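Local coordinates for protein oxidoreductase, Gfo/Idh/MocA family (Vibrio cholerae, PDB 1XEA) that probably binds a nicotinamide nucleotide through an N-terminal Rossmann domain and is likely to act as a dehydrogenase or other oxidoreductase on a still unidentified substrate, at residues D167-L172 with A213-R217; N176-Q180 with Q203-G207. One frame throughout, in Å; residues are numbered along the deposited sequence.

Interaction 1: D167-L172 with A213-R217; sequences DFIHPL and ASMNR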
ATOM      1  N   ASP A 167      26.233 -12.738   4.408  1.00 47.67           N
ATOM      2  CA  ASP A 167      24.880 -12.271   4.150  1.00 43.26           C
ATOM      3  C   ASP A 167      23.879 -12.669   5.223  1.00 42.39           C
ATOM      4  O   ASP A 167      23.445 -11.831   6.016  1.00 42.65           O
ATOM      5  CB  ASP A 167      24.429 -12.803   2.792  1.00 40.87           C
ATOM      6  CG  ASP A 167      23.552 -11.828   2.051  1.00 39.78           C
ATOM      7  OD1 ASP A 167      23.379 -10.691   2.533  1.00 40.12           O
ATOM      8  OD2 ASP A 167      23.039 -12.193   0.973  1.00 39.78           O
ATOM      9  N   PHE A 168      23.523 -13.952   5.237  1.00 40.48           N
ATOM     10  CA  PHE A 168      22.556 -14.502   6.183  1.00 38.50           C
ATOM     11  C   PHE A 168      22.832 -14.071   7.614  1.00 38.20           C
ATOM     12  O   PHE A 168      21.926 -13.987   8.443  1.00 37.53           O
ATOM     13  CB  PHE A 168      22.561 -16.027   6.111  1.00 36.69           C
ATOM     14  CG  PHE A 168      21.449 -16.663   6.873  1.00 36.21           C
ATOM     15  CD1 PHE A 168      20.132 -16.523   6.443  1.00 34.74           C
ATOM     16  CD2 PHE A 168      21.708 -17.396   8.029  1.00 35.98           C
ATOM     17  CE1 PHE A 168      19.081 -17.105   7.154  1.00 34.66           C
ATOM     18  CE2 PHE A 168      20.665 -17.986   8.752  1.00 36.70           C
ATOM     19  CZ  PHE A 168      19.343 -17.842   8.316  1.00 34.73           C
ATOM     20  N   ILE A 169      24.095 -13.793   7.902  1.00 38.78           N
ATOM     21  CA  ILE A 169      24.474 -13.376   9.241  1.00 38.22           C
ATOM     22  C   ILE A 169      23.734 -12.103   9.627  1.00 37.63           C
ATOM     23  O   ILE A 169      23.542 -11.834  10.801  1.00 38.50           O
ATOM     24  CB  ILE A 169      25.994 -13.152   9.337  1.00 38.28           C
ATOM     25  CG1 ILE A 169      26.418 -13.139  10.806  1.00 38.34           C
ATOM     26  CG2 ILE A 169      26.372 -11.849   8.657  1.00 38.87           C
ATOM     27  CD1 ILE A 169      27.867 -13.458  11.006  1.00 36.22           C
ATOM     28  N   HIS A 170      23.321 -11.323   8.636  1.00 36.91           N
ATOM     29  CA  HIS A 170      22.599 -10.105   8.924  1.00 35.43           C
ATOM     30  C   HIS A 170      21.281 -10.450   9.601  1.00 36.54           C
ATOM     31  O   HIS A 170      21.074 -10.129  10.767  1.00 37.01           O
ATOM     32  CB  HIS A 170      22.333  -9.312   7.652  1.00 34.46           C
ATOM     33  CG  HIS A 170      23.395  -8.312   7.333  1.00 34.99           C
ATOM     34  ND1 HIS A 170      23.858  -7.401   8.258  1.00 35.12           N
ATOM     35  CD2 HIS A 170      24.092  -8.080   6.196  1.00 34.88           C
ATOM     36  CE1 HIS A 170      24.797  -6.655   7.707  1.00 35.35           C
ATOM     37  NE2 HIS A 170      24.959  -7.046   6.454  1.00 35.90           N
ATOM     38  N   PRO A 171      20.367 -11.127   8.885  1.00 37.37           N
ATOM     39  CA  PRO A 171      19.089 -11.465   9.524  1.00 37.09           C
ATOM     40  C   PRO A 171      19.227 -12.387  10.730  1.00 36.62           C
ATOM     41  O   PRO A 171      18.512 -12.239  11.722  1.00 36.29           O
ATOM     42  CB  PRO A 171      18.294 -12.107   8.386  1.00 35.86           C
ATOM     43  CG  PRO A 171      19.349 -12.714   7.533  1.00 37.01           C
ATOM     44  CD  PRO A 171      20.416 -11.644   7.505  1.00 36.86           C
ATOM     45  N   LEU A 172      20.162 -13.327  10.641  1.00 36.42           N
ATOM     46  CA  LEU A 172      20.383 -14.272  11.719  1.00 36.66           C
ATOM     47  C   LEU A 172      20.718 -13.557  13.031  1.00 37.53           C
ATOM     48  O   LEU A 172      20.063 -13.777  14.055  1.00 38.36           O
ATOM     49  CB  LEU A 172      21.509 -15.239  11.356  1.00 35.15           C
ATOM     50  CG  LEU A 172      21.702 -16.399  12.345  1.00 34.61           C
ATOM     51  CD1 LEU A 172      20.500 -17.337  12.271  1.00 32.36           C
ATOM     52  CD2 LEU A 172      22.983 -17.137  12.023  1.00 31.08           C
ATOM     53  N   ALA A 213      14.985 -16.357  11.080  1.00 34.18           N
ATOM     54  CA  ALA A 213      15.814 -15.676  10.089  1.00 34.26           C
ATOM     55  C   ALA A 213      15.554 -16.382   8.769  1.00 33.92           C
ATOM     56  O   ALA A 213      15.719 -17.591   8.662  1.00 34.67           O
ATOM     57  CB  ALA A 213      17.284 -15.764  10.467  1.00 34.75           C
ATOM     58  N   SER A 214      15.159 -15.611   7.767  1.00 33.38           N
ATOM     59  CA  SER A 214      14.813 -16.149   6.469  1.00 32.48           C
ATOM     60  C   SER A 214      15.513 -15.378   5.344  1.00 35.19           C
ATOM     61  O   SER A 214      15.498 -14.143   5.303  1.00 35.49           O
ATOM     62  CB  SER A 214      13.289 -16.072   6.340  1.00 30.12           C
ATOM     63  OG  SER A 214      12.812 -16.371   5.052  1.00 30.31           O
HETATM   64  N   MSE A 215      16.143 -16.112   4.435  1.00 36.20           N
HETATM   65  CA  MSE A 215      16.821 -15.484   3.315  1.00 37.36           C
HETATM   66  C   MSE A 215      16.661 -16.311   2.063  1.00 37.63           C
HETATM   67  O   MSE A 215      17.169 -17.429   1.981  1.00 38.23           O
HETATM   68  CB  MSE A 215      18.305 -15.320   3.609  1.00 40.16           C
HETATM   69  CG  MSE A 215      19.101 -14.801   2.426  1.00 44.03           C
HETATM   70 SE   MSE A 215      20.898 -14.275   2.925  1.00 52.57          SE
HETATM   71  CE  MSE A 215      20.481 -12.541   3.672  1.00 50.66           C
ATOM     72  N   ASN A 216      15.965 -15.754   1.081  1.00 36.38           N
ATOM     73  CA  ASN A 216      15.759 -16.446  -0.177  1.00 34.65           C
ATOM     74  C   ASN A 216      16.441 -15.605  -1.233  1.00 36.13           C
ATOM     75  O   ASN A 216      15.869 -14.635  -1.733  1.00 36.61           O
ATOM     76  CB  ASN A 216      14.272 -16.562  -0.491  1.00 33.69           C
ATOM     77  CG  ASN A 216      14.008 -17.435  -1.686  1.00 33.96           C
ATOM     78  OD1 ASN A 216      14.813 -17.496  -2.609  1.00 35.87           O
ATOM     79  ND2 ASN A 216      12.875 -18.115  -1.682  1.00 34.07           N
ATOM     80  N   ARG A 217      17.675 -15.969  -1.562  1.00 38.14           N
ATOM     81  CA  ARG A 217      18.423 -15.216  -2.551  1.00 39.16           C
ATOM     82  C   ARG A 217      18.065 -15.566  -3.981  1.00 40.46           C
ATOM     83  O   ARG A 217      18.798 -15.253  -4.918  1.00 41.87           O
ATOM     84  CB  ARG A 217      19.917 -15.358  -2.290  1.00 38.11           C
ATOM     85  CG  ARG A 217      20.307 -14.591  -1.058  1.00 37.42           C
ATOM     86  CD  ARG A 217      21.747 -14.728  -0.748  1.00 38.92           C
ATOM     87  NE  ARG A 217      22.582 -14.265  -1.834  1.00 40.52           N
ATOM     88  CZ  ARG A 217      23.890 -14.099  -1.718  1.00 40.23           C
ATOM     89  NH1 ARG A 217      24.491 -14.360  -0.565  1.00 40.08           N
ATOM     90  NH2 ARG A 217      24.590 -13.661  -2.751  1.00 43.63           N
TER

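Interaction 2: N176-Q180 with Q203-G207; sequences NLSRQ and QWQTG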
ATOM      1  N   ASN A 176      18.870 -12.946  16.672  1.00 39.96           N
ATOM      2  CA  ASN A 176      19.535 -13.682  17.750  1.00 41.17           C
ATOM      3  C   ASN A 176      19.540 -12.943  19.095  1.00 42.25           C
ATOM      4  O   ASN A 176      20.588 -12.596  19.632  1.00 40.14           O
ATOM      5  CB  ASN A 176      20.963 -14.002  17.321  1.00 41.81           C
ATOM      6  CG  ASN A 176      21.584 -15.087  18.153  1.00 43.69           C
ATOM      7  OD1 ASN A 176      20.986 -15.558  19.119  1.00 46.36           O
ATOM      8  ND2 ASN A 176      22.783 -15.506  17.781  1.00 43.76           N
ATOM      9  N   LEU A 177      18.348 -12.735  19.640  1.00 45.72           N
ATOM     10  CA  LEU A 177      18.176 -12.022  20.892  1.00 48.52           C
ATOM     11  C   LEU A 177      18.290 -12.925  22.118  1.00 51.85           C
ATOM     12  O   LEU A 177      18.148 -12.464  23.249  1.00 51.96           O
ATOM     13  CB  LEU A 177      16.811 -11.338  20.882  1.00 47.02           C
ATOM     14  CG  LEU A 177      16.521 -10.400  19.706  1.00 45.95           C
ATOM     15  CD1 LEU A 177      15.034 -10.165  19.610  1.00 44.69           C
ATOM     16  CD2 LEU A 177      17.274  -9.088  19.870  1.00 44.53           C
ATOM     17  N   SER A 178      18.531 -14.212  21.894  1.00 55.57           N
ATOM     18  CA  SER A 178      18.643 -15.170  22.992  1.00 58.13           C
ATOM     19  C   SER A 178      20.045 -15.770  23.078  1.00 59.62           C
ATOM     20  O   SER A 178      20.290 -16.704  23.845  1.00 60.04           O
ATOM     21  CB  SER A 178      17.636 -16.301  22.790  1.00 59.72           C
ATOM     22  OG  SER A 178      18.035 -17.146  21.719  1.00 60.36           O
ATOM     23  N   ARG A 179      20.958 -15.232  22.277  1.00 61.48           N
ATOM     24  CA  ARG A 179      22.331 -15.716  22.231  1.00 62.69           C
ATOM     25  C   ARG A 179      22.328 -17.205  21.930  1.00 62.01           C
ATOM     26  O   ARG A 179      22.709 -18.020  22.769  1.00 61.65           O
ATOM     27  CB  ARG A 179      23.052 -15.462  23.554  1.00 65.79           C
ATOM     28  CG  ARG A 179      23.056 -14.011  23.994  1.00 71.67           C
ATOM     29  CD  ARG A 179      24.109 -13.772  25.067  1.00 78.39           C
ATOM     30  NE  ARG A 179      24.169 -14.849  26.072  1.00 86.06           N
ATOM     31  CZ  ARG A 179      24.987 -15.908  26.027  1.00 88.33           C
ATOM     32  NH1 ARG A 179      25.834 -16.057  25.015  1.00 89.64           N
ATOM     33  NH2 ARG A 179      24.981 -16.806  27.011  1.00 88.32           N
ATOM     34  N   GLN A 180      21.876 -17.548  20.729  1.00 61.93           N
ATOM     35  CA  GLN A 180      21.817 -18.932  20.271  1.00 62.10           C
ATOM     36  C   GLN A 180      23.187 -19.215  19.653  1.00 61.93           C
ATOM     37  O   GLN A 180      23.609 -18.524  18.729  1.00 60.89           O
ATOM     38  CB  GLN A 180      20.713 -19.075  19.221  1.00 61.94           C
ATOM     39  CG  GLN A 180      20.230 -20.493  18.954  1.00 63.63           C
ATOM     40  CD  GLN A 180      19.580 -21.139  20.173  1.00 65.81           C
ATOM     41  OE1 GLN A 180      18.996 -20.458  21.032  1.00 66.24           O
ATOM     42  NE2 GLN A 180      19.662 -22.463  20.245  1.00 66.52           N
ATOM     43  N   GLN A 203      15.035 -21.141  12.285  1.00 50.23           N
ATOM     44  CA  GLN A 203      14.017 -20.754  13.243  1.00 52.49           C
ATOM     45  C   GLN A 203      14.090 -21.597  14.520  1.00 52.75           C
ATOM     46  O   GLN A 203      14.240 -22.816  14.460  1.00 53.35           O
ATOM     47  CB  GLN A 203      12.647 -20.900  12.571  1.00 54.21           C
ATOM     48  CG  GLN A 203      11.524 -21.312  13.493  1.00 58.07           C
ATOM     49  CD  GLN A 203      10.170 -21.335  12.809  1.00 61.01           C
ATOM     50  OE1 GLN A 203       9.212 -21.889  13.348  1.00 64.13           O
ATOM     51  NE2 GLN A 203      10.076 -20.723  11.625  1.00 60.92           N
ATOM     52  N   TRP A 204      13.991 -20.942  15.673  1.00 53.02           N
ATOM     53  CA  TRP A 204      14.018 -21.643  16.953  1.00 53.11           C
ATOM     54  C   TRP A 204      13.200 -20.872  17.983  1.00 55.40           C
ATOM     55  O   TRP A 204      12.856 -19.706  17.776  1.00 55.16           O
ATOM     56  CB  TRP A 204      15.446 -21.790  17.457  1.00 49.50           C
ATOM     57  CG  TRP A 204      16.063 -20.514  17.898  1.00 46.48           C
ATOM     58  CD1 TRP A 204      16.176 -20.050  19.181  1.00 45.26           C
ATOM     59  CD2 TRP A 204      16.740 -19.569  17.066  1.00 46.13           C
ATOM     60  NE1 TRP A 204      16.892 -18.873  19.197  1.00 44.25           N
ATOM     61  CE2 TRP A 204      17.244 -18.554  17.913  1.00 45.05           C
ATOM     62  CE3 TRP A 204      16.952 -19.476  15.682  1.00 46.29           C
ATOM     63  CZ2 TRP A 204      17.984 -17.473  17.421  1.00 44.59           C
ATOM     64  CZ3 TRP A 204      17.681 -18.404  15.192  1.00 45.34           C
ATOM     65  CH2 TRP A 204      18.182 -17.409  16.061  1.00 46.60           C
ATOM     66  N   GLN A 205      12.898 -21.518  19.103  1.00 57.62           N
ATOM     67  CA  GLN A 205      12.114 -20.868  20.139  1.00 59.17           C
ATOM     68  C   GLN A 205      12.840 -20.785  21.489  1.00 59.15           C
ATOM     69  O   GLN A 205      13.324 -21.790  22.001  1.00 60.34           O
ATOM     70  CB  GLN A 205      10.770 -21.594  20.273  1.00 58.43           C
ATOM     71  CG  GLN A 205       9.851 -21.031  21.339  1.00 61.44           C
ATOM     72  CD  GLN A 205       8.387 -20.990  20.911  1.00 63.45           C
ATOM     73  OE1 GLN A 205       7.906 -21.862  20.182  1.00 66.19           O
ATOM     74  NE2 GLN A 205       7.668 -19.978  21.384  1.00 63.01           N
ATOM     75  N   THR A 206      12.928 -19.575  22.039  1.00 59.46           N
ATOM     76  CA  THR A 206      13.574 -19.331  23.332  1.00 59.54           C
ATOM     77  C   THR A 206      12.539 -18.810  24.309  1.00 58.61           C
ATOM     78  O   THR A 206      12.190 -17.627  24.283  1.00 60.11           O
ATOM     79  CB  THR A 206      14.683 -18.251  23.246  1.00 60.87           C
ATOM     80  OG1 THR A 206      15.811 -18.767  22.530  1.00 65.91           O
ATOM     81  CG2 THR A 206      15.129 -17.818  24.643  1.00 59.68           C
ATOM     82  N   GLY A 207      12.058 -19.686  25.179  1.00 57.47           N
ATOM     83  CA  GLY A 207      11.065 -19.266  26.147  1.00 54.89           C
ATOM     84  C   GLY A 207       9.747 -19.038  25.444  1.00 53.78           C
ATOM     85  O   GLY A 207       9.218 -19.943  24.805  1.00 53.82           O
TER

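Interaction 1: D167-L172 with A213-R217
The phenyl ring of F168 meets the segment A213-R217 with its border: CB of M215 sits at the ring edge, in plane, 3.6 Å from CD1, while the methyl of A213 comes in obliquely, its CB 3.6 Å from CZ. CG of F168 is anti to the backbone N (chi1 -170°), which carries the ring along the strand between residues 213 and 215. The second flat pair is polar. OD2 of D167 lies over one face of the R217 guanidinium, 3.0 Å from NH1, and the carboxylate and guanidinium planes stand 87° apart. No N-H points at the oxygen, so this salt bridge is one of charge alone; the same OD2 makes a second salt bridge, to R153.

Between the two groups runs selenomethionine M215. Its chain leaves the strand extended and turns at chi3, bringing CE against D167, 3.5 Å from CG, and against the ring of P171, 3.9 Å from CD. A long, flexible, apolar side chain suits the place between the F168 ring and D167. Nearer residue 172 the helix comes closer, and there the small A213 fits: its CB lies 3.7 Å from CA of L172 and also touches P171. L200 and V202 of strand 196-206 also touch the F168 side chain. A helix packed on a mostly antiparallel open sheet, here with its segment running roughly antiparallel to strand 213-216 (147°), is characteristic of the C-terminal alpha/beta domain of the Gfo/Idh/MocA family.

Interaction 2: N176-Q180 with Q203-G207
Apolar contact is carried by Q180 and the indole of W204. The aliphatic part of Q180 lies across one face of the ring, with CG 3.8 Å from the centroid of the five-membered ring and 16° off its normal, a CH-pi contact, while CB rests near the six-membered part, 3.6 Å from CZ2. The bend at chi2 folds the chain along the indole, so that the amide follows at 43° to the ring plane. Glutamine suits this place: its methylenes lie over one face while the amide continues toward NE1 and CD1, and the residue as a whole is partly exposed. OE1 is 3.2 Å from NE1 of W204, but the angle is too poor for a hydrogen bond.

At the edge of the same ring the contact turns polar. OG of S178 donates a hydrogen bond to OG1 of T206, 2.9 Å away, and both oxygens lie in the plane of the indole. Short hydroxyl side chains can pair here beside the ring, and CG2 of T206 adds an apolar touch, 3.5 Å from CB of S178.

The loop 176-180 follows helix 160-175 and leads to strand 186-193, outermost in this chain's sheet; W204 and T206 point toward it from the end of strand 196-206, so the contact ties the helix exit of this alpha/beta domain to its sheet.

Hydrogen bonds inside the loop set its shape. OD1 of N176 accepts the backbone N of Q180 on a lone pair at 2.7 Å, almost straight at 177°, and ND2 of N176 gives a longer bond to O of Q180. This two-way amide grip suits asparagine, whose ND2 also bonds S295 on helix 286-311.

How the interactions relate
Helix 160-175 carries one side of interaction 1 and runs directly into the loop of interaction 2, while the opposing strands, 209-216 and 196-206, follow each other in the chain and are neighbours in the sheet. Interaction 2 is thus nested within the loop closed by interaction 1. Their centres are 15 Å apart, and they touch where CD1 of L172 packs 4.2 Å from CZ3 of W204. Interaction 1 is buried, its centre about 12 Å from the chain centre; interaction 2 is partly buried, its centre about 18 Å out. Through H170, which touches K94, N122 and R123, segment 167-172 reaches the Rossmann domain, where the family's active site probably lies; interaction 2 sits beyond the helix's far end.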